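Local structure of mannosephosphate isomerase, putative (Archaeoglobus fulgidus, 1ZX5) at residues R18-G30 with V87-H99. The protein probably interconverts D-mannose 6-phosphate and D-fructose 6-phosphate as a zinc-dependent isomerase of the type 1 mannose-6-phosphate isomerase family. Residues are numbered along the deposited sequence; the frame is centred on the assembly and turned at random.
Sequences RPWGGEWIALLKG and VRLIDAASPTQVH. With LFR (beta-L-fructofuranose), chain B; ACY (acetic acid), chain I; EDO (1,2-ethanediol), chain C; ACY (acetic acid), chain F.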
loop_
_atom_site.group_PDB
_atom_site.type_symbol
_atom_site.label_atom_id
_atom_site.label_comp_id
_atom_site.label_asym_id
_atom_site.label_seq_id
_atom_site.Cartn_x
_atom_site.Cartn_y
_atom_site.Cartn_z
ATOM N N ARG A 18 14.917 -2.205 6.912
ATOM C CA ARG A 18 14.607 -3.633 6.882
ATOM C C ARG A 18 15.826 -4.378 6.376
ATOM O O ARG A 18 16.512 -3.880 5.475
ATOM C CB ARG A 18 13.429 -3.938 5.959
ATOM C CG ARG A 18 12.120 -3.342 6.380
ATOM C CD ARG A 18 11.576 -3.991 7.661
ATOM N NE ARG A 18 10.195 -3.561 7.856
ATOM C CZ ARG A 18 9.586 -3.459 9.033
ATOM N NH1 ARG A 18 10.235 -3.767 10.148
ATOM N NH2 ARG A 18 8.325 -3.043 9.087
ATOM N N PRO A 19 16.094 -5.570 6.936
ATOM C CA PRO A 19 17.261 -6.326 6.477
ATOM C C PRO A 19 17.093 -6.778 5.022
ATOM O O PRO A 19 18.083 -6.930 4.308
ATOM C CB PRO A 19 17.328 -7.527 7.449
ATOM C CG PRO A 19 15.924 -7.689 7.975
ATOM C CD PRO A 19 15.348 -6.276 8.004
ATOM N N TRP A 20 15.850 -6.937 4.578
ATOM C CA TRP A 20 15.567 -7.302 3.189
ATOM C C TRP A 20 15.424 -6.114 2.204
ATOM O O TRP A 20 15.128 -6.322 1.016
ATOM C CB TRP A 20 14.333 -8.203 3.134
ATOM C CG TRP A 20 13.197 -7.737 3.990
ATOM C CD1 TRP A 20 12.864 -8.213 5.227
ATOM C CD2 TRP A 20 12.226 -6.708 3.677
ATOM N NE1 TRP A 20 11.750 -7.551 5.706
ATOM C CE2 TRP A 20 11.331 -6.632 4.777
ATOM C CE3 TRP A 20 12.020 -5.856 2.576
ATOM C CZ2 TRP A 20 10.247 -5.729 4.814
ATOM C CZ3 TRP A 20 10.942 -4.955 2.607
ATOM C CH2 TRP A 20 10.067 -4.907 3.717
ATOM N N GLY A 21 15.615 -4.882 2.685
ATOM C CA GLY A 21 15.492 -3.709 1.815
ATOM C C GLY A 21 16.762 -3.455 1.021
ATOM O O GLY A 21 17.848 -3.691 1.519
ATOM N N GLY A 22 16.637 -2.962 -0.207
ATOM C CA GLY A 22 17.805 -2.666 -1.036
ATOM C C GLY A 22 18.070 -1.169 -1.093
ATOM O O GLY A 22 18.010 -0.500 -0.066
ATOM N N GLU A 23 18.331 -0.648 -2.296
ATOM C CA GLU A 23 18.691 0.760 -2.503
ATOM C C GLU A 23 17.603 1.623 -3.121
ATOM O O GLU A 23 17.751 2.849 -3.184
ATOM C CB GLU A 23 19.957 0.867 -3.363
ATOM C CG GLU A 23 21.192 0.385 -2.647
ATOM C CD GLU A 23 22.463 0.512 -3.479
ATOM O OE1 GLU A 23 23.089 -0.536 -3.747
ATOM O OE2 GLU A 23 22.857 1.644 -3.820
ATOM N N TRP A 24 16.530 0.989 -3.593
ATOM C CA TRP A 24 15.534 1.645 -4.470
ATOM C C TRP A 24 14.827 2.820 -3.797
ATOM O O TRP A 24 14.721 3.905 -4.368
ATOM C CB TRP A 24 14.506 0.604 -4.979
ATOM C CG TRP A 24 13.320 1.168 -5.747
ATOM C CD1 TRP A 24 13.357 1.860 -6.950
ATOM C CD2 TRP A 24 11.923 1.043 -5.405
ATOM N NE1 TRP A 24 12.076 2.180 -7.346
ATOM C CE2 TRP A 24 11.181 1.690 -6.432
ATOM C CE3 TRP A 24 11.230 0.441 -4.339
ATOM C CZ2 TRP A 24 9.782 1.768 -6.412
ATOM C CZ3 TRP A 24 9.837 0.523 -4.306
ATOM C CH2 TRP A 24 9.126 1.181 -5.344
ATOM N N ILE A 25 14.343 2.601 -2.579
ATOM C CA ILE A 25 13.584 3.637 -1.878
ATOM C C ILE A 25 14.422 4.901 -1.591
ATOM O O ILE A 25 14.000 6.001 -1.947
ATOM C CB ILE A 25 12.888 3.094 -0.615
ATOM C CG1 ILE A 25 11.737 2.164 -1.039
ATOM C CG2 ILE A 25 12.380 4.267 0.264
ATOM C CD1 ILE A 25 11.100 1.417 0.096
ATOM N N ALA A 26 15.594 4.746 -0.978
ATOM C CA ALA A 26 16.448 5.907 -0.703
ATOM C C ALA A 26 16.719 6.689 -1.991
ATOM O O ALA A 26 16.707 7.921 -1.992
ATOM C CB ALA A 26 17.756 5.490 -0.045
ATOM N N LEU A 27 16.931 5.964 -3.090
ATOM C CA LEU A 27 17.182 6.588 -4.383
ATOM C C LEU A 27 15.972 7.380 -4.881
ATOM O O LEU A 27 16.140 8.494 -5.367
ATOM C CB LEU A 27 17.640 5.558 -5.416
ATOM C CG LEU A 27 18.582 6.153 -6.465
ATOM C CD1 LEU A 27 20.011 6.263 -5.895
ATOM C CD2 LEU A 27 18.560 5.328 -7.766
ATOM N N LEU A 28 14.766 6.826 -4.738
ATOM C CA LEU A 28 13.537 7.588 -4.999
ATOM C C LEU A 28 13.528 8.893 -4.223
ATOM O O LEU A 28 13.133 9.917 -4.762
ATOM C CB LEU A 28 12.282 6.793 -4.627
ATOM C CG LEU A 28 11.859 5.655 -5.557
ATOM C CD1 LEU A 28 10.651 4.954 -4.982
ATOM C CD2 LEU A 28 11.605 6.171 -6.969
ATOM N N LYS A 29 13.969 8.846 -2.966
ATOM C CA LYS A 29 13.945 10.003 -2.077
ATOM C C LYS A 29 15.234 10.830 -2.132
ATOM O O LYS A 29 15.476 11.653 -1.242
ATOM C CB LYS A 29 13.653 9.576 -0.629
ATOM C CG LYS A 29 12.441 8.657 -0.461
ATOM C CD LYS A 29 11.150 9.336 -0.877
ATOM C CE LYS A 29 9.942 8.452 -0.603
ATOM N NZ LYS A 29 8.696 9.218 -0.931
ATOM N N GLY A 30 16.064 10.595 -3.151
ATOM C CA GLY A 30 17.209 11.461 -3.443
ATOM C C GLY A 30 18.506 11.201 -2.698
ATOM O O GLY A 30 19.366 12.080 -2.653
ATOM N N VAL A 87 -0.542 3.601 3.034
ATOM C CA VAL A 87 0.118 3.531 1.743
ATOM C C VAL A 87 1.609 3.395 1.977
ATOM O O VAL A 87 2.205 4.206 2.686
ATOM C CB VAL A 87 -0.183 4.793 0.862
ATOM C CG1 VAL A 87 0.505 4.684 -0.475
ATOM C CG2 VAL A 87 -1.689 4.972 0.666
ATOM N N ARG A 88 2.204 2.364 1.378
ATOM C CA ARG A 88 3.613 2.082 1.549
ATOM C C ARG A 88 4.295 1.724 0.241
ATOM O O ARG A 88 3.777 0.902 -0.513
ATOM C CB ARG A 88 3.791 0.904 2.493
ATOM C CG ARG A 88 3.309 1.170 3.889
ATOM C CD ARG A 88 3.689 0.031 4.781
ATOM N NE ARG A 88 2.786 -1.101 4.663
ATOM C CZ ARG A 88 2.974 -2.258 5.291
ATOM N NH1 ARG A 88 4.047 -2.443 6.063
ATOM N NH2 ARG A 88 2.091 -3.236 5.146
ATOM N N LEU A 89 5.451 2.340 -0.018
ATOM C CA LEU A 89 6.411 1.790 -0.963
ATOM C C LEU A 89 7.166 0.681 -0.243
ATOM O O LEU A 89 7.586 0.868 0.913
ATOM C CB LEU A 89 7.393 2.864 -1.463
ATOM C CG LEU A 89 6.783 4.048 -2.224
ATOM C CD1 LEU A 89 7.860 5.082 -2.531
ATOM C CD2 LEU A 89 6.092 3.557 -3.496
ATOM N N ILE A 90 7.320 -0.463 -0.918
ATOM C CA ILE A 90 8.001 -1.643 -0.350
ATOM C C ILE A 90 9.079 -2.115 -1.321
ATOM O O ILE A 90 8.804 -2.360 -2.493
ATOM C CB ILE A 90 7.018 -2.833 -0.100
ATOM C CG1 ILE A 90 5.835 -2.431 0.797
ATOM C CG2 ILE A 90 7.770 -4.112 0.400
ATOM C CD1 ILE A 90 6.160 -2.282 2.244
ATOM N N ASP A 91 10.302 -2.240 -0.826
ATOM C CA ASP A 91 11.402 -2.770 -1.615
ATOM C C ASP A 91 11.773 -4.146 -1.072
ATOM O O ASP A 91 12.648 -4.272 -0.205
ATOM C CB ASP A 91 12.608 -1.821 -1.592
ATOM C CG ASP A 91 13.739 -2.284 -2.506
ATOM O OD1 ASP A 91 13.466 -3.103 -3.414
ATOM O OD2 ASP A 91 14.905 -1.838 -2.316
ATOM N N ALA A 92 11.069 -5.170 -1.556
ATOM C CA ALA A 92 11.331 -6.543 -1.130
ATOM C C ALA A 92 12.464 -7.091 -1.988
ATOM O O ALA A 92 12.244 -7.899 -2.889
ATOM C CB ALA A 92 10.051 -7.403 -1.239
ATOM N N ALA A 93 13.679 -6.617 -1.724
ATOM C CA ALA A 93 14.808 -6.904 -2.600
ATOM C C ALA A 93 15.316 -8.332 -2.372
ATOM O O ALA A 93 15.487 -9.085 -3.319
ATOM C CB ALA A 93 15.935 -5.858 -2.423
ATOM N N SER A 94 15.547 -8.685 -1.112
ATOM C CA SER A 94 15.748 -10.066 -0.702
ATOM C C SER A 94 14.382 -10.668 -0.460
ATOM O O SER A 94 13.437 -9.931 -0.181
ATOM C CB SER A 94 16.529 -10.128 0.602
ATOM O OG SER A 94 17.774 -9.527 0.410
ATOM N N PRO A 95 14.271 -12.009 -0.546
ATOM C CA PRO A 95 12.957 -12.615 -0.326
ATOM C C PRO A 95 12.422 -12.376 1.096
ATOM O O PRO A 95 13.152 -12.538 2.085
ATOM C CB PRO A 95 13.198 -14.113 -0.582
ATOM C CG PRO A 95 14.670 -14.301 -0.518
ATOM C CD PRO A 95 15.314 -13.007 -0.854
ATOM N N THR A 96 11.160 -11.968 1.181
ATOM C CA THR A 96 10.462 -11.895 2.461
ATOM C C THR A 96 9.995 -13.314 2.826
ATOM O O THR A 96 9.850 -14.162 1.945
ATOM C CB THR A 96 9.286 -10.881 2.405
ATOM O OG1 THR A 96 8.376 -11.224 1.345
ATOM C CG2 THR A 96 9.811 -9.427 2.169
ATOM N N GLN A 97 9.803 -13.582 4.118
ATOM C CA GLN A 97 9.189 -14.825 4.555
ATOM C C GLN A 97 7.689 -14.780 4.246
ATOM O O GLN A 97 7.084 -13.696 4.184
ATOM C CB GLN A 97 9.462 -15.081 6.049
ATOM C CG GLN A 97 8.790 -16.340 6.674
ATOM C CD GLN A 97 9.214 -17.687 6.050
ATOM O OE1 GLN A 97 8.661 -18.127 5.038
ATOM N NE2 GLN A 97 10.170 -18.355 6.686
ATOM N N VAL A 98 7.106 -15.956 4.020
ATOM C CA VAL A 98 5.671 -16.064 3.803
ATOM C C VAL A 98 4.923 -15.592 5.054
ATOM O O VAL A 98 5.286 -15.921 6.182
ATOM C CB VAL A 98 5.244 -17.508 3.420
ATOM C CG1 VAL A 98 3.730 -17.606 3.279
ATOM C CG2 VAL A 98 5.925 -17.942 2.103
ATOM N N HIS A 99 3.898 -14.784 4.833
ATOM C CA HIS A 99 3.071 -14.280 5.911
ATOM C C HIS A 99 1.626 -14.186 5.434
ATOM O O HIS A 99 1.336 -14.436 4.263
ATOM C CB HIS A 99 3.605 -12.938 6.442
ATOM C CG HIS A 99 3.875 -11.920 5.378
ATOM N ND1 HIS A 99 4.926 -12.027 4.486
ATOM C CD2 HIS A 99 3.258 -10.748 5.089
ATOM C CE1 HIS A 99 4.923 -10.986 3.674
ATOM N NE2 HIS A 99 3.924 -10.192 4.020
HETATM C C1 LFR B . 11.308 -18.861 3.121
HETATM C C2 LFR B . 12.149 -17.681 2.597
HETATM C C3 LFR B . 12.671 -16.840 3.766
HETATM C C4 LFR B . 14.179 -16.951 3.760
HETATM C C5 LFR B . 14.536 -17.849 2.579
HETATM C C6 LFR B . 15.474 -17.141 1.601
HETATM O O1 LFR B . 9.923 -18.808 2.746
HETATM O O2 LFR B . 11.409 -16.842 1.680
HETATM O O3 LFR B . 12.352 -15.459 3.627
HETATM O O4 LFR B . 14.581 -17.537 5.001
HETATM O O5 LFR B . 13.305 -18.229 1.934
HETATM O O6 LFR B . 16.183 -18.053 0.746
HETATM C C ACY I . 5.962 -8.342 0.332
HETATM O O ACY I . 6.321 -9.227 1.154
HETATM O OXT ACY I . 5.232 -7.380 0.625
HETATM C CH3 ACY I . 6.419 -8.404 -1.097
HETATM C C1 EDO C . 9.137 3.364 -10.447
HETATM O O1 EDO C . 10.507 3.110 -10.072
HETATM C C2 EDO C . 8.322 3.759 -9.208
HETATM O O2 EDO C . 8.479 5.150 -8.923
HETATM C C ACY F . 9.095 12.000 1.443
HETATM O O ACY F . 10.317 12.292 1.539
HETATM O OXT ACY F . 8.656 10.841 1.323
HETATM C CH3 ACY F . 8.099 13.120 1.475
HETATM O O HOH W 1 15.132 0.336 -0.888
#
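Leu28 and Leu89 meet tip to tip, CD1 to CD1 at 3.7 Å, where helix 24-28 lies against strand 85-92. Beside them Ile25 sends CD1 over the strand backbone to Leu89 O, while the Trp24 indole turns an edge to Asp91 CB. The second apolar patch centres on Trp20, whose ring is sandwiched between Thr96 CG2 over one face and Arg18 CB over the other. Thr96 CG2 makes a CH-pi contact 4.1 Å from the centroid of the Trp20 five-membered ring, and Asp91 O lies near the ring plane, 3.3 Å from Trp20 CE3.

Farther out, polar contacts take over. Trp20 O accepts a nearly straight bond from Ser94 N (3.2 Å, 166°) and a weak one from Ala93 N. Asp91 swings its carboxylate away from its own backbone N (chi1 -175°), which brings OD2 to the loop before the helix; there Gly22 N meets Asp91 OD2 from above the carboxylate plane at 3.0 Å. Asp91 OD2 also lies 2.6 Å from a water oxygen that accepts from Ile25 N and probably donates to the carboxylate. At the sugar end, Gln97 OE1 accepts hydrogen bonds from O1 of the bound fructofuranose (2.7 Å) and from Val98 N. A leucine at Gln97 would probably leave both donors without this acceptor and weaken the hold on the sugar. The contact thus illustrates a cupin-type antiparallel sheet, flanked by a short helix, whose strand 85-92 runs on into a ligand-binding loop.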